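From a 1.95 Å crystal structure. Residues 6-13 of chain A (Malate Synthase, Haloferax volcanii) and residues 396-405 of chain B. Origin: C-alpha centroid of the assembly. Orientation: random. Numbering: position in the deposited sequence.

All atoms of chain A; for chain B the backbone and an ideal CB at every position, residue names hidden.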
ATOM      1  N   HIS A   6       7.317 -10.968 -24.000  1.00 63.69           N
ATOM      2  CA  HIS A   6       8.710 -11.344 -24.190  1.00 63.63           C
ATOM      3  C   HIS A   6       8.927 -12.871 -23.997  1.00 65.38           C
ATOM      4  O   HIS A   6       8.058 -13.569 -23.442  1.00 66.26           O
ATOM      5  CB  HIS A   6       9.594 -10.380 -23.369  1.00 64.12           C
ATOM      6  CG  HIS A   6       9.561  -8.958 -23.879  1.00 60.31           C
ATOM      7  ND1 HIS A   6       8.653  -8.017 -23.435  1.00 62.27           N
ATOM      8  CD2 HIS A   6      10.304  -8.330 -24.825  1.00 60.83           C
ATOM      9  CE1 HIS A   6       8.831  -6.886 -24.108  1.00 62.61           C
ATOM     10  NE2 HIS A   6       9.847  -7.033 -24.944  1.00 50.16           N
ATOM     11  N   ASP A   7      10.021 -13.430 -24.516  1.00 64.60           N
ATOM     12  CA  ASP A   7      10.325 -14.863 -24.322  1.00 64.57           C
ATOM     13  C   ASP A   7      10.297 -15.331 -22.859  1.00 61.64           C
ATOM     14  O   ASP A   7       9.896 -16.496 -22.632  1.00 62.67           O
ATOM     15  CB  ASP A   7      11.697 -15.302 -24.879  1.00 65.42           C
ATOM     16  CG  ASP A   7      11.847 -15.111 -26.390  1.00 70.46           C
ATOM     17  OD1 ASP A   7      10.847 -14.901 -27.139  1.00 73.97           O
ATOM     18  OD2 ASP A   7      13.039 -15.171 -26.794  1.00 74.81           O
ATOM     19  N   ARG A   8      10.809 -14.526 -21.911  1.00 56.21           N
ATOM     20  CA  ARG A   8      10.896 -15.087 -20.551  1.00 49.18           C
ATOM     21  C   ARG A   8       9.625 -14.648 -19.860  1.00 47.82           C
ATOM     22  O   ARG A   8       9.464 -13.484 -19.499  1.00 43.72           O
ATOM     23  CB  ARG A   8      12.120 -14.703 -19.719  1.00 48.74           C
ATOM     24  CG  ARG A   8      13.448 -15.511 -19.857  1.00 49.09           C
ATOM     25  CD  ARG A   8      13.344 -17.032 -20.015  1.00 48.29           C
ATOM     26  NE  ARG A   8      12.879 -17.773 -18.833  1.00 46.05           N
ATOM     27  CZ  ARG A   8      13.622 -18.103 -17.783  1.00 44.61           C
ATOM     28  NH1 ARG A   8      14.912 -17.781 -17.739  1.00 50.35           N
ATOM     29  NH2 ARG A   8      13.066 -18.767 -16.780  1.00 45.22           N
ATOM     30  N   GLU A   9       8.771 -15.625 -19.617  1.00 44.78           N
ATOM     31  CA  GLU A   9       7.611 -15.410 -18.803  1.00 45.68           C
ATOM     32  C   GLU A   9       7.901 -15.167 -17.316  1.00 42.83           C
ATOM     33  O   GLU A   9       7.187 -14.405 -16.661  1.00 37.82           O
ATOM     34  CB  GLU A   9       6.713 -16.616 -19.034  1.00 46.13           C
ATOM     35  CG  GLU A   9       5.328 -16.414 -18.536  1.00 55.08           C
ATOM     36  CD  GLU A   9       4.499 -17.621 -18.924  1.00 67.60           C
ATOM     37  OE1 GLU A   9       4.815 -18.190 -19.994  1.00 69.93           O
ATOM     38  OE2 GLU A   9       3.574 -18.006 -18.176  1.00 71.83           O
ATOM     39  N   PHE A  10       8.960 -15.782 -16.791  1.00 39.96           N
ATOM     40  CA  PHE A  10       9.394 -15.630 -15.392  1.00 39.18           C
ATOM     41  C   PHE A  10      10.881 -15.338 -15.389  1.00 37.42           C
ATOM     42  O   PHE A  10      11.601 -15.940 -16.219  1.00 39.71           O
ATOM     43  CB  PHE A  10       9.199 -16.926 -14.604  1.00 37.44           C
ATOM     44  CG  PHE A  10       7.759 -17.314 -14.405  1.00 41.00           C
ATOM     45  CD1 PHE A  10       7.108 -17.014 -13.217  1.00 40.11           C
ATOM     46  CD2 PHE A  10       7.084 -18.053 -15.361  1.00 37.66           C
ATOM     47  CE1 PHE A  10       5.788 -17.426 -12.991  1.00 44.76           C
ATOM     48  CE2 PHE A  10       5.732 -18.401 -15.183  1.00 42.25           C
ATOM     49  CZ  PHE A  10       5.085 -18.081 -13.987  1.00 42.46           C
ATOM     50  N   VAL A  11      11.343 -14.511 -14.448  1.00 36.14           N
ATOM     51  CA  VAL A  11      12.741 -14.121 -14.276  1.00 35.47           C
ATOM     52  C   VAL A  11      13.025 -14.276 -12.789  1.00 37.56           C
ATOM     53  O   VAL A  11      12.423 -13.602 -11.950  1.00 35.64           O
ATOM     54  CB  VAL A  11      13.121 -12.707 -14.771  1.00 35.54           C
ATOM     55  CG1 VAL A  11      14.488 -12.269 -14.298  1.00 33.22           C
ATOM     56  CG2 VAL A  11      13.088 -12.604 -16.283  1.00 32.40           C
ATOM     57  N   ARG A  12      13.917 -15.220 -12.414  1.00 36.21           N
ATOM     58  CA  ARG A  12      14.265 -15.440 -11.016  1.00 30.71           C
ATOM     59  C   ARG A  12      15.374 -14.534 -10.575  1.00 32.31           C
ATOM     60  O   ARG A  12      15.396 -14.151  -9.401  1.00 34.55           O
ATOM     61  CB  ARG A  12      14.783 -16.903 -10.815  1.00 34.35           C
ATOM     62  CG  ARG A  12      13.697 -17.956 -11.060  1.00 30.96           C
ATOM     63  CD  ARG A  12      14.331 -19.372 -11.087  1.00 38.89           C
ATOM     64  NE  ARG A  12      15.118 -19.465 -12.314  1.00 34.78           N
ATOM     65  CZ  ARG A  12      15.887 -20.521 -12.607  1.00 42.23           C
ATOM     66  NH1 ARG A  12      15.972 -21.534 -11.745  1.00 35.58           N
ATOM     67  NH2 ARG A  12      16.483 -20.577 -13.789  1.00 35.49           N
ATOM     68  N   THR A  13      16.329 -14.206 -11.460  1.00 32.39           N
ATOM     69  CA  THR A  13      17.585 -13.646 -10.974  1.00 31.71           C
ATOM     70  C   THR A  13      17.924 -12.607 -12.013  1.00 33.15           C
ATOM     71  O   THR A  13      17.759 -12.886 -13.194  1.00 33.45           O
ATOM     72  CB  THR A  13      18.726 -14.758 -11.012  1.00 34.58           C
ATOM     73  OG1 THR A  13      18.384 -15.669 -12.054  1.00 33.06           O
ATOM     74  CG2 THR A  13      18.602 -15.637  -9.803  1.00 34.98           C
TER
ATOM     75  N   UNK B 396      -1.183 -23.450  -9.504  1.00 47.82           N
ATOM     76  CA  UNK B 396      -0.359 -23.842 -10.649  1.00 49.48           C
ATOM     77  C   UNK B 396       0.905 -22.983 -10.769  1.00 48.03           C
ATOM     78  O   UNK B 396       1.843 -23.353 -11.467  1.00 47.53           O
ATOM     79  CB  UNK B 396      -1.177 -23.743 -11.938  1.00 49.48           C
ATOM     80  N   UNK B 397       0.953 -21.816 -10.121  1.00 46.79           N
ATOM     81  CA  UNK B 397       2.130 -20.935 -10.315  1.00 43.81           C
ATOM     82  C   UNK B 397       3.505 -21.545 -10.116  1.00 42.99           C
ATOM     83  O   UNK B 397       4.354 -21.381 -10.979  1.00 43.29           O
ATOM     84  CB  UNK B 397       2.016 -19.748  -9.356  1.00 43.81           C
ATOM     85  N   UNK B 398       3.745 -22.258  -9.001  1.00 43.53           N
ATOM     86  CA  UNK B 398       5.071 -22.871  -8.845  1.00 43.40           C
ATOM     87  C   UNK B 398       5.406 -23.870  -9.961  1.00 43.61           C
ATOM     88  O   UNK B 398       6.563 -23.933 -10.362  1.00 44.96           O
ATOM     89  CB  UNK B 398       5.154 -23.577  -7.490  1.00 43.40           C
ATOM     90  N   UNK B 399       4.395 -24.522 -10.541  1.00 44.66           N
ATOM     91  CA  UNK B 399       4.563 -25.374 -11.714  1.00 46.44           C
ATOM     92  C   UNK B 399       4.840 -24.593 -13.011  1.00 46.62           C
ATOM     93  O   UNK B 399       5.743 -24.988 -13.752  1.00 45.20           O
ATOM     94  CB  UNK B 399       3.310 -26.232 -11.896  1.00 46.44           C
ATOM     95  N   UNK B 400       4.053 -23.544 -13.301  1.00 45.81           N
ATOM     96  CA  UNK B 400       4.300 -22.697 -14.465  1.00 44.32           C
ATOM     97  C   UNK B 400       5.687 -22.088 -14.440  1.00 41.60           C
ATOM     98  O   UNK B 400       6.319 -21.983 -15.467  1.00 42.50           O
ATOM     99  CB  UNK B 400       3.251 -21.586 -14.544  1.00 44.32           C
ATOM    100  N   UNK B 401       6.184 -21.731 -13.262  1.00 38.23           N
ATOM    101  CA  UNK B 401       7.519 -21.233 -13.160  1.00 40.69           C
ATOM    102  C   UNK B 401       8.511 -22.362 -13.464  1.00 41.10           C
ATOM    103  O   UNK B 401       9.476 -22.132 -14.175  1.00 40.65           O
ATOM    104  CB  UNK B 401       7.762 -20.636 -11.773  1.00 40.69           C
ATOM    105  N   UNK B 402       8.319 -23.530 -12.870  1.00 43.34           N
ATOM    106  CA  UNK B 402       9.235 -24.641 -13.148  1.00 45.23           C
ATOM    107  C   UNK B 402       9.280 -24.886 -14.661  1.00 44.97           C
ATOM    108  O   UNK B 402      10.339 -24.913 -15.273  1.00 47.75           O
ATOM    109  CB  UNK B 402       8.802 -25.907 -12.406  1.00 45.23           C
ATOM    110  N   UNK B 403       8.127 -25.024 -15.290  1.00 46.07           N
ATOM    111  CA  UNK B 403       8.059 -25.221 -16.736  1.00 48.06           C
ATOM    112  C   UNK B 403       8.753 -24.164 -17.596  1.00 50.14           C
ATOM    113  O   UNK B 403       9.475 -24.529 -18.550  1.00 51.01           O
ATOM    114  CB  UNK B 403       6.587 -25.289 -17.149  1.00 48.06           C
ATOM    115  N   UNK B 404       8.537 -22.882 -17.268  1.00 47.52           N
ATOM    116  CA  UNK B 404       9.240 -21.777 -17.899  1.00 46.29           C
ATOM    117  C   UNK B 404      10.739 -21.968 -17.843  1.00 45.22           C
ATOM    118  O   UNK B 404      11.405 -21.711 -18.839  1.00 47.21           O
ATOM    119  CB  UNK B 404       8.858 -20.453 -17.235  1.00 46.29           C
ATOM    120  N   UNK B 405      11.247 -22.316 -16.668  1.00 45.79           N
ATOM    121  CA  UNK B 405      12.650 -22.501 -16.376  1.00 47.45           C
ATOM    122  C   UNK B 405      13.224 -23.710 -17.136  1.00 50.40           C
ATOM    123  O   UNK B 405      14.258 -23.619 -17.774  1.00 51.73           O
ATOM    124  CB  UNK B 405      12.849 -22.672 -14.869  1.00 47.45           C
TER

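No atom of the chain A stretch lies within 5.5 Å of the ideal CB of 396, so chain A sets no preference; it is Met B396, whose carbonyl accepts the backbone N of position 400 (N to O 2.9 Å). At 397 (phi/psi -52/-49) CA-to-CB points sideways with nothing of chain A within 5.5 Å of the ideal CB; many side chains would do, and one reaching out might touch the Phe A10 ring. Thr B397 grazes that ring, its CG2 4.4 Å from Phe A10 CE1. Position 398 points away and 399 is out of reach, so chain A places no demand on either and most helix-compatible residues would do. The phi of -60° at 398 is also compatible with proline, and Pro B398 occupies it; Ile B399 follows, touching nothing in chain A.

Position 400 points toward chain A, with its ideal CB 4.0 Å from Phe A10 CZ and 5.1 Å from Glu A9 OE2. Small residues suit the space beside the ring, while a polar donor or a longer basic chain could also answer the carboxylate. Ser B400 keeps its CB 4.0 Å from Phe A10 CZ, while its OG turns back to Met B396 O in a weak hydrogen bond of 3.3 Å.

At 401 CA-to-CB is sideways, but the backbone lies over the Phe A10 ring and the ideal CB is 4.0 Å from Phe A10 CD1. An aliphatic side chain could extend along the phenylalanine toward Arg A12; Leu, Ile or Met are plausible. Leu B401 (chi1 t, chi2 p) places CD1 3.5 Å from Phe A10 CB and 4.2 Å from Arg A12 CG. Its CA sits 3.8 Å from the ring centroid, 8° off the normal, a CH-pi contact over the face.

Position 402 points away and 403 sideways, both without a chain A neighbor at CB, so most helix-compatible residues would do; they hold Phe B402 and Gln B403.

Position 404 is the most constrained. Its CB points toward chain A, 3.5 Å from Phe A10 CD2 and 4.6 Å from Arg A8 NH2, and the backbone N of Phe A10 offers another donor. A short acceptor fits, with Asp the strongest candidate and Asn possible. Asp B404 (chi1 t) uses OD2 for all three direct bonds: Arg A8 NE and NH2 each donate to it at 2.9 Å, forming a salt bridge at the guanidinium edge, and Phe A10 N donates at 3.1 Å. Its OD1 lies 4.5 Å from Glu A9 OE1, a like-charge approach bridged by a water that donates to both.

At 405 the ideal CB is 4.3 Å from Arg A12 NH2 and 4.4 Å from Arg A8 NH2. Compact aliphatic residues could pack there, although an acceptor is conceivable. Val B405 lays CG2 over one face of the Arg A12 guanidinium, 3.6 Å from Arg A12 NE.

Chain B, residues 396-405: MTPISLFQDV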
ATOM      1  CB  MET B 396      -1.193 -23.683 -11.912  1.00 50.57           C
ATOM      2  CG  MET B 396      -0.576 -24.384 -13.115  1.00 61.00           C
ATOM      3  SD  MET B 396      -1.770 -24.350 -14.452  1.00 78.51           S
ATOM      4  CE  MET B 396      -3.351 -24.219 -13.604  1.00 76.71           C
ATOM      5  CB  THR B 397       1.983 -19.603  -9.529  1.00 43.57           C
ATOM      6  OG1 THR B 397       0.817 -18.995 -10.078  1.00 40.48           O
ATOM      7  CG2 THR B 397       3.195 -18.693  -9.713  1.00 42.56           C
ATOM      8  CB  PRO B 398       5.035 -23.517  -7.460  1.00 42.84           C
ATOM      9  CG  PRO B 398       3.650 -23.383  -6.943  1.00 43.82           C
ATOM     10  CD  PRO B 398       2.858 -22.446  -7.831  1.00 43.39           C
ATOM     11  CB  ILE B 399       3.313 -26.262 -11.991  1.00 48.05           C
ATOM     12  CG1 ILE B 399       2.964 -27.125 -10.777  1.00 49.09           C
ATOM     13  CG2 ILE B 399       3.508 -27.116 -13.274  1.00 48.24           C
ATOM     14  CD1 ILE B 399       4.169 -27.617 -10.003  1.00 49.22           C
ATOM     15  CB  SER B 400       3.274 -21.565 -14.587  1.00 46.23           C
ATOM     16  OG  SER B 400       1.991 -22.148 -14.557  1.00 47.54           O
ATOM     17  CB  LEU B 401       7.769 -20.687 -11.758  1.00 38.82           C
ATOM     18  CG  LEU B 401       9.258 -20.593 -11.540  1.00 42.92           C
ATOM     19  CD1 LEU B 401       9.839 -19.362 -12.114  1.00 49.70           C
ATOM     20  CD2 LEU B 401       9.621 -20.622 -10.084  1.00 49.00           C
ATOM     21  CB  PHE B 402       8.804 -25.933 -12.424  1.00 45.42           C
ATOM     22  CG  PHE B 402       9.627 -27.124 -12.860  1.00 48.63           C
ATOM     23  CD1 PHE B 402      10.862 -27.360 -12.285  1.00 48.45           C
ATOM     24  CD2 PHE B 402       9.230 -27.914 -13.936  1.00 53.35           C
ATOM     25  CE1 PHE B 402      11.674 -28.423 -12.707  1.00 53.61           C
ATOM     26  CE2 PHE B 402      10.028 -28.996 -14.373  1.00 54.07           C
ATOM     27  CZ  PHE B 402      11.256 -29.221 -13.791  1.00 53.02           C
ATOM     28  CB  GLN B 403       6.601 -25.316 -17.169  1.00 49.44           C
ATOM     29  CG  GLN B 403       5.851 -26.580 -16.724  1.00 51.28           C
ATOM     30  CD  GLN B 403       4.375 -26.480 -17.046  1.00 56.53           C
ATOM     31  OE1 GLN B 403       3.885 -25.405 -17.383  1.00 59.43           O
ATOM     32  NE2 GLN B 403       3.654 -27.582 -16.935  1.00 56.24           N
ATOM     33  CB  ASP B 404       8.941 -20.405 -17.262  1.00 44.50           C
ATOM     34  CG  ASP B 404       9.472 -19.256 -18.094  1.00 47.45           C
ATOM     35  OD1 ASP B 404       9.106 -19.161 -19.278  1.00 53.11           O
ATOM     36  OD2 ASP B 404      10.287 -18.427 -17.637  1.00 45.75           O
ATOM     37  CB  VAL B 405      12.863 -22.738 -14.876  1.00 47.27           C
ATOM     38  CG1 VAL B 405      14.274 -23.295 -14.678  1.00 44.18           C
ATOM     39  CG2 VAL B 405      12.727 -21.448 -14.064  1.00 44.22           C
TER
HETATM   40  O   HOH W   1       6.946 -20.253 -20.514  1.00 57.77           O
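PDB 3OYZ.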